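Local coordinates for protein O-methyltransferase (Coxiella burnetii, PDB 3TR6) that probably transfers a methyl group from S-adenosylmethionine to an oxygen of its substrate, and binds S-adenosyl-L-homocysteine and a nickel ion, at residues Leu58-Met63 / Tyr141-Ile146; Tyr77-Met82 / Leu92-Val97; Met82-Pro87 / Glu110-Ser115; Leu155-Ser160 / Asn198-Lys203. All coordinates share one frame; numbering follows the deposited sequence.

Contact 1 (Leu58-Met63 / Tyr141-Ile146); sequences LLVKLM and YDLIYI
D142, which M63 meets across this contact, has a carboxylate that is firmly tied down elsewhere: OD2 accepts the backbone N-H groups of both K66 and K67, and OD1 forms a salt bridge with R165. M63, a selenomethionine on helix 50-63, meets the backbone of D142 instead. The terminal methyl CE of M63 comes to 3.4 Å from the carbonyl O of D142. The side chain of M63 runs out extended, and the bend at its last torsion (chi3 71°) turns CE toward that oxygen. One turn back along the helix, V60 meets L143, and their side chains cross at about a right angle. The contact is branch to branch, V60 CG2 standing 3.6 Å from L143 CD2. With CG anti to the backbone N (chi1 173°), L143 projects from the strand toward the helix. M82 touches both V60 and L143, while L169 on the neighbouring strand packs against both L143 and M63. M63 also packs on L62 of the second subunit, so this end of the helix serves the dimer interface as well. No hydrogen bond joins 58-63 to 141-146, although Y145 OH bonds Q52 OE1 earlier on the same helix; with the D142 carboxylate engaged by R165, K66 and K67, the helix end meets the strand here mainly through apolar side chains.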
loop_
_atom_site.group_PDB
_atom_site.type_symbol
_atom_site.label_atom_id
_atom_site.label_comp_id
_atom_site.label_asym_id
_atom_site.label_seq_id
_atom_site.Cartn_x
_atom_site.Cartn_y
_atom_site.Cartn_z
ATOM N N LEU A 58 1.165 -4.505 7.680
ATOM C CA LEU A 58 -0.160 -4.692 7.102
ATOM C C LEU A 58 -0.108 -5.640 5.906
ATOM O O LEU A 58 -1.025 -6.431 5.699
ATOM C CB LEU A 58 -0.777 -3.350 6.696
ATOM C CG LEU A 58 -2.259 -3.378 6.293
ATOM C CD1 LEU A 58 -3.155 -3.701 7.484
ATOM C CD2 LEU A 58 -2.677 -2.063 5.665
ATOM N N LEU A 59 0.970 -5.564 5.131
ATOM C CA LEU A 59 1.139 -6.431 3.970
ATOM C C LEU A 59 1.329 -7.892 4.363
ATOM O O LEU A 59 0.801 -8.792 3.710
ATOM C CB LEU A 59 2.318 -5.959 3.118
ATOM C CG LEU A 59 2.126 -4.616 2.417
ATOM C CD1 LEU A 59 3.382 -4.228 1.658
ATOM C CD2 LEU A 59 0.929 -4.672 1.493
ATOM N N VAL A 60 2.093 -8.124 5.424
ATOM C CA VAL A 60 2.269 -9.470 5.956
ATOM C C VAL A 60 0.914 -10.076 6.323
ATOM O O VAL A 60 0.645 -11.245 6.045
ATOM C CB VAL A 60 3.191 -9.477 7.199
ATOM C CG1 VAL A 60 3.099 -10.814 7.931
ATOM C CG2 VAL A 60 4.628 -9.176 6.804
ATOM N N LYS A 61 0.056 -9.271 6.940
ATOM C CA LYS A 61 -1.260 -9.743 7.348
ATOM C C LYS A 61 -2.189 -10.001 6.160
ATOM O O LYS A 61 -2.912 -10.998 6.137
ATOM C CB LYS A 61 -1.899 -8.767 8.339
ATOM C CG LYS A 61 -1.238 -8.770 9.713
ATOM C CD LYS A 61 -1.865 -7.737 10.635
ATOM C CE LYS A 61 -1.867 -8.210 12.085
ATOM N NZ LYS A 61 -0.816 -7.546 12.904
ATOM N N LEU A 62 -2.166 -9.110 5.173
ATOM C CA LEU A 62 -3.031 -9.256 4.005
ATOM C C LEU A 62 -2.681 -10.497 3.193
ATOM O O LEU A 62 -3.562 -11.213 2.715
ATOM C CB LEU A 62 -2.964 -8.012 3.120
ATOM C CG LEU A 62 -3.792 -6.810 3.573
ATOM C CD1 LEU A 62 -3.431 -5.583 2.757
ATOM C CD2 LEU A 62 -5.277 -7.112 3.469
HETATM N N MSE A 63 -1.387 -10.752 3.041
HETATM C CA MSE A 63 -0.934 -11.905 2.280
HETATM C C MSE A 63 -0.926 -13.149 3.143
HETATM O O MSE A 63 -0.824 -14.262 2.631
HETATM C CB MSE A 63 0.469 -11.669 1.734
HETATM C CG MSE A 63 0.591 -10.415 0.914
HETATM SE SE MSE A 63 2.405 -10.171 0.290
HETATM C CE MSE A 63 2.491 -11.611 -1.024
ATOM N N TYR A 141 9.307 -18.137 -0.920
ATOM C CA TYR A 141 9.044 -16.974 -0.083
ATOM C C TYR A 141 7.864 -16.121 -0.542
ATOM O O TYR A 141 7.558 -16.046 -1.734
ATOM C CB TYR A 141 10.321 -16.146 0.082
ATOM C CG TYR A 141 11.362 -16.902 0.858
ATOM C CD1 TYR A 141 11.434 -16.789 2.238
ATOM C CD2 TYR A 141 12.242 -17.772 0.219
ATOM C CE1 TYR A 141 12.362 -17.495 2.960
ATOM C CE2 TYR A 141 13.180 -18.485 0.940
ATOM C CZ TYR A 141 13.234 -18.340 2.311
ATOM O OH TYR A 141 14.160 -19.039 3.050
ATOM N N ASP A 142 7.213 -15.490 0.433
ATOM C CA ASP A 142 6.011 -14.700 0.208
ATOM C C ASP A 142 6.322 -13.216 0.077
ATOM O O ASP A 142 5.761 -12.526 -0.774
ATOM C CB ASP A 142 5.034 -14.921 1.359
ATOM C CG ASP A 142 4.616 -16.370 1.489
ATOM O OD1 ASP A 142 4.292 -16.991 0.451
ATOM O OD2 ASP A 142 4.624 -16.888 2.625
ATOM N N LEU A 143 7.228 -12.735 0.920
ATOM C CA LEU A 143 7.525 -11.314 1.002
ATOM C C LEU A 143 8.998 -11.079 1.286
ATOM O O LEU A 143 9.548 -11.623 2.243
ATOM C CB LEU A 143 6.672 -10.668 2.098
ATOM C CG LEU A 143 6.963 -9.207 2.458
ATOM C CD1 LEU A 143 6.864 -8.321 1.235
ATOM C CD2 LEU A 143 6.022 -8.722 3.548
ATOM N N ILE A 144 9.636 -10.267 0.452
ATOM C CA ILE A 144 11.028 -9.893 0.675
ATOM C C ILE A 144 11.203 -8.368 0.743
ATOM O O ILE A 144 10.811 -7.644 -0.173
ATOM C CB ILE A 144 11.957 -10.492 -0.401
ATOM C CG1 ILE A 144 11.845 -12.017 -0.411
ATOM C CG2 ILE A 144 13.397 -10.086 -0.152
ATOM C CD1 ILE A 144 12.702 -12.699 -1.471
ATOM N N TYR A 145 11.793 -7.896 1.838
ATOM C CA TYR A 145 12.032 -6.472 2.051
ATOM C C TYR A 145 13.511 -6.151 1.878
ATOM O O TYR A 145 14.350 -6.603 2.658
ATOM C CB TYR A 145 11.552 -6.061 3.445
ATOM C CG TYR A 145 11.799 -4.610 3.812
ATOM C CD1 TYR A 145 11.367 -3.577 2.992
ATOM C CD2 TYR A 145 12.436 -4.279 5.001
ATOM C CE1 TYR A 145 11.582 -2.249 3.339
ATOM C CE2 TYR A 145 12.653 -2.963 5.360
ATOM C CZ TYR A 145 12.228 -1.949 4.528
ATOM O OH TYR A 145 12.451 -0.636 4.895
ATOM N N ILE A 146 13.819 -5.373 0.844
ATOM C CA ILE A 146 15.197 -5.048 0.501
ATOM C C ILE A 146 15.590 -3.675 1.031
ATOM O O ILE A 146 15.107 -2.654 0.543
ATOM C CB ILE A 146 15.409 -5.060 -1.020
ATOM C CG1 ILE A 146 15.020 -6.423 -1.603
ATOM C CG2 ILE A 146 16.847 -4.686 -1.354
ATOM C CD1 ILE A 146 15.021 -6.464 -3.111
#

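Contact 2 (Tyr77-Met82 / Leu92-Val97); sequences YSAIAM and LITCDV. With SAH (S-adenosyl-L-homocysteine), chain C.
In the beta-alpha-beta unit formed by strand 67-71, helix 77-83 and strand 91-96, A79 and M82 of the helix lie on L92 and T94 of the second strand. The two short segments run antiparallel, at 175°, with their axes 9.3 Å apart. L92 supplies both methyls: its CD1 sits 3.7 Å from CB of the selenomethionine M82 and 3.6 Å from A79 O, while its CD2 faces A79 CB. Beside it, A79 CB rests 4.0 Å from T94 OG1, a hydroxyl that is hydrogen-bonded to T73 and D70. Both segments also hold S-adenosyl-L-homocysteine. S78 N gives a hydrogen bond to the ligand's OXT. S78 OG, placed between the backbone N and the carbonyl carbon (chi1 57°), accepts one from the ligand's amino N at 2.8 Å and also bonds D70 OD1. Where the strand ends, D96 takes both ribose hydroxyls, O2' on OD1 and O3' on OD2 at 2.7 Å. An acidic residue so placed is characteristic of the Rossmann-like methyltransferase fold.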
loop_
_atom_site.group_PDB
_atom_site.type_symbol
_atom_site.label_atom_id
_atom_site.label_comp_id
_atom_site.label_asym_id
_atom_site.label_seq_id
_atom_site.Cartn_x
_atom_site.Cartn_y
_atom_site.Cartn_z
ATOM N N TYR A 77 14.390 -3.053 13.328
ATOM C CA TYR A 77 13.072 -2.424 13.393
ATOM C C TYR A 77 12.075 -3.081 12.432
ATOM O O TYR A 77 10.981 -3.483 12.834
ATOM C CB TYR A 77 13.155 -0.912 13.134
ATOM C CG TYR A 77 11.880 -0.168 13.487
ATOM C CD1 TYR A 77 11.737 0.469 14.716
ATOM C CD2 TYR A 77 10.813 -0.117 12.599
ATOM C CE1 TYR A 77 10.571 1.143 15.045
ATOM C CE2 TYR A 77 9.647 0.551 12.918
ATOM C CZ TYR A 77 9.529 1.178 14.140
ATOM O OH TYR A 77 8.363 1.840 14.448
ATOM N N SER A 78 12.453 -3.190 11.162
ATOM C CA SER A 78 11.567 -3.768 10.158
ATOM C C SER A 78 11.371 -5.264 10.378
ATOM O O SER A 78 10.291 -5.802 10.123
ATOM C CB SER A 78 12.100 -3.501 8.748
ATOM O OG SER A 78 13.415 -4.005 8.589
ATOM N N ALA A 79 12.420 -5.931 10.854
ATOM C CA ALA A 79 12.356 -7.358 11.141
ATOM C C ALA A 79 11.319 -7.642 12.218
ATOM O O ALA A 79 10.551 -8.597 12.118
ATOM C CB ALA A 79 13.720 -7.875 11.569
ATOM N N ILE A 80 11.302 -6.801 13.244
ATOM C CA ILE A 80 10.358 -6.945 14.344
ATOM C C ILE A 80 8.959 -6.471 13.954
ATOM O O ILE A 80 7.959 -7.067 14.351
ATOM C CB ILE A 80 10.833 -6.172 15.584
ATOM C CG1 ILE A 80 12.131 -6.788 16.120
ATOM C CG2 ILE A 80 9.756 -6.160 16.651
ATOM C CD1 ILE A 80 12.797 -5.974 17.207
ATOM N N ALA A 81 8.896 -5.396 13.174
ATOM C CA ALA A 81 7.619 -4.869 12.710
ATOM C C ALA A 81 6.856 -5.944 11.948
ATOM O O ALA A 81 5.676 -6.192 12.211
ATOM C CB ALA A 81 7.834 -3.649 11.834
HETATM N N MSE A 82 7.542 -6.583 11.008
HETATM C CA MSE A 82 6.950 -7.662 10.228
HETATM C C MSE A 82 6.798 -8.930 11.056
HETATM O O MSE A 82 5.803 -9.644 10.929
HETATM C CB MSE A 82 7.778 -7.942 8.973
HETATM C CG MSE A 82 7.636 -6.881 7.900
HETATM SE SE MSE A 82 8.688 -7.259 6.313
HETATM C CE MSE A 82 10.477 -6.943 7.024
ATOM N N LEU A 92 10.591 -15.430 9.730
ATOM C CA LEU A 92 11.296 -14.358 9.049
ATOM C C LEU A 92 12.785 -14.503 9.297
ATOM O O LEU A 92 13.220 -14.626 10.442
ATOM C CB LEU A 92 10.807 -12.990 9.551
ATOM C CG LEU A 92 11.371 -11.712 8.907
ATOM C CD1 LEU A 92 10.407 -10.547 9.095
ATOM C CD2 LEU A 92 12.762 -11.357 9.440
ATOM N N ILE A 93 13.568 -14.508 8.227
ATOM C CA ILE A 93 15.016 -14.460 8.369
ATOM C C ILE A 93 15.513 -13.069 8.009
ATOM O O ILE A 93 15.074 -12.476 7.024
ATOM C CB ILE A 93 15.734 -15.529 7.516
ATOM C CG1 ILE A 93 15.540 -15.259 6.028
ATOM C CG2 ILE A 93 15.238 -16.919 7.870
ATOM C CD1 ILE A 93 16.102 -16.357 5.155
ATOM N N THR A 94 16.420 -12.543 8.821
ATOM C CA THR A 94 16.907 -11.187 8.632
ATOM C C THR A 94 18.408 -11.188 8.358
ATOM O O THR A 94 19.165 -11.917 8.995
ATOM C CB THR A 94 16.572 -10.298 9.846
ATOM O OG1 THR A 94 17.095 -8.983 9.639
ATOM C CG2 THR A 94 17.151 -10.884 11.126
ATOM N N CYS A 95 18.829 -10.370 7.401
ATOM C CA CYS A 95 20.209 -10.395 6.939
ATOM C C CYS A 95 20.953 -9.109 7.260
ATOM O O CYS A 95 20.432 -8.011 7.079
ATOM C CB CYS A 95 20.255 -10.636 5.431
ATOM S SG CYS A 95 19.257 -12.020 4.870
ATOM N N ASP A 96 22.184 -9.263 7.730
ATOM C CA ASP A 96 23.078 -8.138 7.939
ATOM C C ASP A 96 24.489 -8.676 8.112
ATOM O O ASP A 96 24.691 -9.885 8.231
ATOM C CB ASP A 96 22.655 -7.320 9.162
ATOM C CG ASP A 96 23.090 -5.865 9.071
ATOM O OD1 ASP A 96 24.260 -5.607 8.719
ATOM O OD2 ASP A 96 22.257 -4.973 9.341
ATOM N N VAL A 97 25.465 -7.780 8.122
ATOM C CA VAL A 97 26.854 -8.179 8.276
ATOM C C VAL A 97 27.450 -7.521 9.518
ATOM O O VAL A 97 28.590 -7.790 9.892
ATOM C CB VAL A 97 27.676 -7.794 7.039
ATOM C CG1 VAL A 97 27.900 -6.293 7.006
ATOM C CG2 VAL A 97 29.003 -8.540 7.023
HETATM N N SAH C . 15.541 -2.338 7.738
HETATM C CA SAH C . 16.506 -1.795 8.653
HETATM C CB SAH C . 17.445 -0.822 7.960
HETATM C CG SAH C . 18.877 -1.272 7.787
HETATM S SD SAH C . 20.048 -0.068 7.177
HETATM C C SAH C . 15.807 -1.097 9.768
HETATM O O SAH C . 16.444 -0.263 10.469
HETATM O OXT SAH C . 14.596 -1.328 10.015
HETATM C "C5'" SAH C . 21.315 -0.885 6.220
HETATM C "C4'" SAH C . 21.869 -2.088 6.767
HETATM O "O4'" SAH C . 22.444 -2.899 5.684
HETATM C "C3'" SAH C . 22.985 -1.776 7.684
HETATM O "O3'" SAH C . 22.718 -2.311 8.914
HETATM C "C2'" SAH C . 24.168 -2.420 7.092
HETATM O "O2'" SAH C . 24.956 -2.977 8.068
HETATM C "C1'" SAH C . 23.586 -3.480 6.231
HETATM N N9 SAH C . 24.447 -3.992 5.170
HETATM C C8 SAH C . 25.328 -3.295 4.435
HETATM N N7 SAH C . 25.904 -4.143 3.568
HETATM C C5 SAH C . 25.391 -5.376 3.750
HETATM C C6 SAH C . 25.611 -6.620 3.149
HETATM N N6 SAH C . 26.563 -6.766 2.095
HETATM N N1 SAH C . 24.908 -7.681 3.583
HETATM C C2 SAH C . 24.013 -7.561 4.572
HETATM N N3 SAH C . 23.781 -6.385 5.169
HETATM C C4 SAH C . 24.453 -5.283 4.778
#

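Contact 3 (Met82-Pro87 / Glu110-Ser115); sequences MGLALP and EKAGLS
L114 leans toward G83 and L84, its CB pointing at the end of helix 77-83. From CB the chain goes to CG, which lies anti to the carbonyl carbon (chi1 -59°) and holds the two methyls against the opposing backbone. CD2 comes to 3.7 Å from G83 O. CD1 takes the next peptide along, 3.9 Å from L84 N, and also nears I80 O one turn earlier. Having no side chain, G83 lets both methyls lie directly on the main chain. The segment that delivers L114 is the exit from helix 99-111, where G113 turns off with a positive phi of 88° in a Schellman motif; G113 N bonds back to E110 O, and L114 follows immediately. The contact thus joins the ends of two successive helices of the Rossmann-like domain, on either side of strand 91-96 in the chain. L84 comes in at about a right angle to L114, its CD2 lying 4.0 Å from L114 CD1. The same CD2 reaches 4.5 Å from A112 CB, a looser touch near the surface.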
loop_
_atom_site.group_PDB
_atom_site.type_symbol
_atom_site.label_atom_id
_atom_site.label_comp_id
_atom_site.label_asym_id
_atom_site.label_seq_id
_atom_site.Cartn_x
_atom_site.Cartn_y
_atom_site.Cartn_z
HETATM N N MSE A 82 7.542 -6.583 11.008
HETATM C CA MSE A 82 6.950 -7.662 10.228
HETATM C C MSE A 82 6.798 -8.930 11.056
HETATM O O MSE A 82 5.803 -9.644 10.929
HETATM C CB MSE A 82 7.778 -7.942 8.973
HETATM C CG MSE A 82 7.636 -6.881 7.900
HETATM SE SE MSE A 82 8.688 -7.259 6.313
HETATM C CE MSE A 82 10.477 -6.943 7.024
ATOM N N GLY A 83 7.788 -9.207 11.902
ATOM C CA GLY A 83 7.739 -10.362 12.781
ATOM C C GLY A 83 6.474 -10.403 13.621
ATOM O O GLY A 83 5.865 -11.455 13.785
ATOM N N LEU A 84 6.073 -9.250 14.149
ATOM C CA LEU A 84 4.884 -9.164 14.992
ATOM C C LEU A 84 3.590 -9.433 14.226
ATOM O O LEU A 84 2.566 -9.776 14.819
ATOM C CB LEU A 84 4.811 -7.794 15.670
ATOM C CG LEU A 84 5.882 -7.498 16.718
ATOM C CD1 LEU A 84 5.956 -6.009 17.005
ATOM C CD2 LEU A 84 5.623 -8.292 17.996
ATOM N N ALA A 85 3.637 -9.271 12.908
ATOM C CA ALA A 85 2.448 -9.452 12.081
ATOM C C ALA A 85 2.344 -10.875 11.538
ATOM O O ALA A 85 1.296 -11.280 11.032
ATOM C CB ALA A 85 2.437 -8.441 10.941
ATOM N N LEU A 86 3.436 -11.625 11.653
ATOM C CA LEU A 86 3.489 -13.007 11.192
ATOM C C LEU A 86 2.387 -13.861 11.796
ATOM O O LEU A 86 2.092 -13.753 12.986
ATOM C CB LEU A 86 4.840 -13.629 11.538
ATOM C CG LEU A 86 6.042 -13.317 10.650
ATOM C CD1 LEU A 86 7.308 -13.883 11.275
ATOM C CD2 LEU A 86 5.837 -13.868 9.243
ATOM N N PRO A 87 1.770 -14.720 10.972
ATOM C CA PRO A 87 0.828 -15.714 11.496
ATOM C C PRO A 87 1.568 -16.740 12.352
ATOM O O PRO A 87 2.800 -16.783 12.305
ATOM C CB PRO A 87 0.252 -16.359 10.230
ATOM C CG PRO A 87 1.241 -16.067 9.156
ATOM C CD PRO A 87 1.852 -14.749 9.502
ATOM N N GLU A 110 13.841 -10.871 21.068
ATOM C CA GLU A 110 13.648 -11.822 22.153
ATOM C C GLU A 110 12.649 -11.218 23.127
ATOM O O GLU A 110 11.674 -11.855 23.519
ATOM C CB GLU A 110 14.967 -12.106 22.873
ATOM C CG GLU A 110 15.995 -12.860 22.034
ATOM C CD GLU A 110 17.347 -12.970 22.723
ATOM O OE1 GLU A 110 17.442 -12.596 23.913
ATOM O OE2 GLU A 110 18.316 -13.423 22.075
ATOM N N LYS A 111 12.903 -9.968 23.501
ATOM C CA LYS A 111 12.046 -9.225 24.414
ATOM C C LYS A 111 10.626 -9.106 23.868
ATOM O O LYS A 111 9.679 -8.864 24.620
ATOM C CB LYS A 111 12.635 -7.833 24.655
ATOM C CG LYS A 111 11.940 -7.019 25.737
ATOM C CD LYS A 111 12.656 -5.691 25.959
ATOM C CE LYS A 111 12.046 -4.914 27.116
ATOM N NZ LYS A 111 12.761 -3.629 27.363
ATOM N N ALA A 112 10.486 -9.278 22.558
ATOM C CA ALA A 112 9.185 -9.178 21.904
ATOM C C ALA A 112 8.490 -10.534 21.808
ATOM O O ALA A 112 7.298 -10.607 21.508
ATOM C CB ALA A 112 9.332 -8.556 20.520
ATOM N N GLY A 113 9.245 -11.601 22.062
ATOM C CA GLY A 113 8.717 -12.954 22.013
ATOM C C GLY A 113 8.786 -13.577 20.631
ATOM O O GLY A 113 7.962 -14.421 20.286
ATOM N N LEU A 114 9.777 -13.172 19.841
ATOM C CA LEU A 114 9.873 -13.608 18.449
ATOM C C LEU A 114 11.119 -14.440 18.170
ATOM O O LEU A 114 11.510 -14.610 17.016
ATOM C CB LEU A 114 9.847 -12.399 17.504
ATOM C CG LEU A 114 8.627 -11.473 17.565
ATOM C CD1 LEU A 114 8.852 -10.236 16.711
ATOM C CD2 LEU A 114 7.364 -12.206 17.136
ATOM N N SER A 115 11.743 -14.960 19.222
ATOM C CA SER A 115 12.978 -15.721 19.059
ATOM C C SER A 115 12.765 -16.974 18.215
ATOM O O SER A 115 13.694 -17.468 17.570
ATOM C CB SER A 115 13.571 -16.096 20.419
ATOM O OG SER A 115 14.032 -14.945 21.109
#

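Contact 4 (Leu155-Ser160 / Asn198-Lys203); sequences LYYEES and NQKVYK
K200 NZ gives E158 OE1 a salt-bridging hydrogen bond of 3.2 Å, arriving on the syn side of the carboxylate but 33° out of its plane. Each charge has a second partner: K200 NZ also pairs with D154, and E158 OE2 with R206, while the hydroxyl of the adjacent Y157 is hydrogen-bonded to D204. The lysine bends at chi2 (-99°) and again near its end, bringing CE to 3.5 Å from E158 OE1 and obliquely to 4.0 Å from Y157 CE2. E158 OE1 lies at the ring's edge, in its plane. One face of Y157 takes V201 in a CH-pi contact, CG2 standing 4.1 Å from the ring centroid. Helix 153-163 is the crossover between the parallel strands 141-146 and 168-173 of the Rossmann-like sheet, and helix 189-203 runs beside it, the two segment axes 23° apart in direction and 12.3 Å at their closest. Within the first helix, Y156 O serves two donors from S160: OG at 2.7 Å and the backbone N at 2.8 Å, approaching from opposite faces of the carbonyl plane. The second helix also borders the second subunit: N198 ND2 hydrogen-bonds V175 O of its own chain and Y18 OH of the second subunit, and Y202 OH hydrogen-bonds L24 O of that subunit.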
loop_
_atom_site.group_PDB
_atom_site.type_symbol
_atom_site.label_atom_id
_atom_site.label_comp_id
_atom_site.label_asym_id
_atom_site.label_seq_id
_atom_site.Cartn_x
_atom_site.Cartn_y
_atom_site.Cartn_z
ATOM N N LEU A 155 20.937 -6.637 -7.791
ATOM C CA LEU A 155 21.269 -8.012 -7.441
ATOM C C LEU A 155 20.219 -8.613 -6.508
ATOM O O LEU A 155 19.612 -9.634 -6.830
ATOM C CB LEU A 155 22.645 -8.081 -6.776
ATOM C CG LEU A 155 23.048 -9.456 -6.232
ATOM C CD1 LEU A 155 23.132 -10.477 -7.358
ATOM C CD2 LEU A 155 24.364 -9.374 -5.480
ATOM N N TYR A 156 20.013 -7.977 -5.355
ATOM C CA TYR A 156 19.032 -8.441 -4.375
ATOM C C TYR A 156 17.635 -8.585 -4.971
ATOM O O TYR A 156 16.893 -9.502 -4.625
ATOM C CB TYR A 156 18.974 -7.487 -3.183
ATOM C CG TYR A 156 20.270 -7.351 -2.423
ATOM C CD1 TYR A 156 21.183 -8.400 -2.365
ATOM C CD2 TYR A 156 20.580 -6.171 -1.755
ATOM C CE1 TYR A 156 22.366 -8.270 -1.666
ATOM C CE2 TYR A 156 21.758 -6.039 -1.056
ATOM C CZ TYR A 156 22.648 -7.088 -1.015
ATOM O OH TYR A 156 23.825 -6.944 -0.316
ATOM N N TYR A 157 17.276 -7.660 -5.852
ATOM C CA TYR A 157 15.982 -7.689 -6.517
ATOM C C TYR A 157 15.893 -8.927 -7.394
ATOM O O TYR A 157 14.931 -9.696 -7.319
ATOM C CB TYR A 157 15.800 -6.423 -7.361
ATOM C CG TYR A 157 14.541 -6.389 -8.203
ATOM C CD1 TYR A 157 13.331 -5.977 -7.661
ATOM C CD2 TYR A 157 14.568 -6.750 -9.545
ATOM C CE1 TYR A 157 12.180 -5.934 -8.427
ATOM C CE2 TYR A 157 13.420 -6.712 -10.321
ATOM C CZ TYR A 157 12.227 -6.304 -9.755
ATOM O OH TYR A 157 11.080 -6.262 -10.518
ATOM N N GLU A 158 16.916 -9.111 -8.221
ATOM C CA GLU A 158 16.981 -10.233 -9.147
ATOM C C GLU A 158 16.919 -11.565 -8.407
ATOM O O GLU A 158 16.242 -12.497 -8.838
ATOM C CB GLU A 158 18.262 -10.148 -9.977
ATOM C CG GLU A 158 18.047 -10.427 -11.447
ATOM C CD GLU A 158 17.004 -9.519 -12.056
ATOM O OE1 GLU A 158 17.058 -8.299 -11.809
ATOM O OE2 GLU A 158 16.123 -10.028 -12.777
ATOM N N GLU A 159 17.627 -11.644 -7.287
ATOM C CA GLU A 159 17.634 -12.843 -6.464
ATOM C C GLU A 159 16.291 -13.039 -5.768
ATOM O O GLU A 159 15.823 -14.167 -5.607
ATOM C CB GLU A 159 18.758 -12.772 -5.431
ATOM C CG GLU A 159 20.151 -12.776 -6.034
ATOM C CD GLU A 159 20.538 -14.129 -6.600
ATOM O OE1 GLU A 159 21.085 -14.956 -5.837
ATOM O OE2 GLU A 159 20.298 -14.366 -7.804
ATOM N N SER A 160 15.675 -11.935 -5.359
ATOM C CA SER A 160 14.398 -11.990 -4.659
ATOM C C SER A 160 13.273 -12.489 -5.562
ATOM O O SER A 160 12.318 -13.098 -5.090
ATOM C CB SER A 160 14.044 -10.626 -4.064
ATOM O OG SER A 160 14.890 -10.317 -2.971
ATOM N N ASN A 198 14.975 2.158 -10.899
ATOM C CA ASN A 198 13.564 2.523 -10.937
ATOM C C ASN A 198 12.953 2.359 -12.322
ATOM O O ASN A 198 11.812 1.922 -12.452
ATOM C CB ASN A 198 13.357 3.951 -10.429
ATOM C CG ASN A 198 13.582 4.081 -8.936
ATOM O OD1 ASN A 198 13.474 3.108 -8.193
ATOM N ND2 ASN A 198 13.892 5.292 -8.488
ATOM N N GLN A 199 13.716 2.710 -13.354
ATOM C CA GLN A 199 13.262 2.539 -14.731
ATOM C C GLN A 199 13.192 1.062 -15.099
ATOM O O GLN A 199 12.283 0.631 -15.807
ATOM C CB GLN A 199 14.179 3.280 -15.706
ATOM C CG GLN A 199 14.071 4.795 -15.629
ATOM C CD GLN A 199 12.722 5.319 -16.117
ATOM O OE1 GLN A 199 11.953 4.595 -16.757
ATOM N NE2 GLN A 199 12.434 6.587 -15.817
ATOM N N LYS A 200 14.158 0.293 -14.613
ATOM C CA LYS A 200 14.196 -1.144 -14.853
ATOM C C LYS A 200 12.940 -1.829 -14.307
ATOM O O LYS A 200 12.305 -2.623 -15.006
ATOM C CB LYS A 200 15.459 -1.749 -14.236
ATOM C CG LYS A 200 15.625 -3.240 -14.459
ATOM C CD LYS A 200 15.185 -4.036 -13.242
ATOM C CE LYS A 200 15.667 -5.475 -13.326
ATOM N NZ LYS A 200 17.154 -5.561 -13.398
ATOM N N VAL A 201 12.585 -1.511 -13.065
ATOM C CA VAL A 201 11.404 -2.086 -12.428
ATOM C C VAL A 201 10.112 -1.636 -13.107
ATOM O O VAL A 201 9.200 -2.433 -13.316
ATOM C CB VAL A 201 11.345 -1.744 -10.926
ATOM C CG1 VAL A 201 9.971 -2.063 -10.360
ATOM C CG2 VAL A 201 12.426 -2.489 -10.166
ATOM N N TYR A 202 10.044 -0.355 -13.446
ATOM C CA TYR A 202 8.885 0.206 -14.132
ATOM C C TYR A 202 8.624 -0.495 -15.471
ATOM O O TYR A 202 7.477 -0.620 -15.908
ATOM C CB TYR A 202 9.082 1.711 -14.345
ATOM C CG TYR A 202 7.980 2.379 -15.131
ATOM C CD1 TYR A 202 6.675 2.383 -14.663
ATOM C CD2 TYR A 202 8.249 3.012 -16.338
ATOM C CE1 TYR A 202 5.663 2.991 -15.378
ATOM C CE2 TYR A 202 7.246 3.625 -17.061
ATOM C CZ TYR A 202 5.954 3.613 -16.576
ATOM O OH TYR A 202 4.949 4.223 -17.288
ATOM N N LYS A 203 9.695 -0.958 -16.109
ATOM C CA LYS A 203 9.595 -1.617 -17.407
ATOM C C LYS A 203 9.504 -3.135 -17.280
ATOM O O LYS A 203 9.143 -3.824 -18.233
ATOM C CB LYS A 203 10.786 -1.235 -18.296
ATOM C CG LYS A 203 10.688 0.154 -18.903
ATOM C CD LYS A 203 9.392 0.293 -19.693
ATOM C CE LYS A 203 9.261 1.666 -20.331
ATOM N NZ LYS A 203 7.968 1.810 -21.058
#

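Contacts 2 and 3 follow one another along helix 77-83, share M82 and lie with centres 10 Å apart; along the chain their segments alternate, and both are nested inside the loop closed by contact 1. The centre of contact 1 is 12 Å from that of contact 2, and they touch where Y145 packs on S78 and V60 on M82. Contact 4 comes last in the chain, on the other side of the chain's centre from contacts 2 and 3, its centre about 29 Å from that of contact 3. Contacts 1 and 2 reach the same sheet, and contact 4 meets it through helix 153-163, on which I144 and I146 pack. Contacts 1 and 4 also reach the second subunit, and contact 2 holds S-adenosyl-L-homocysteine.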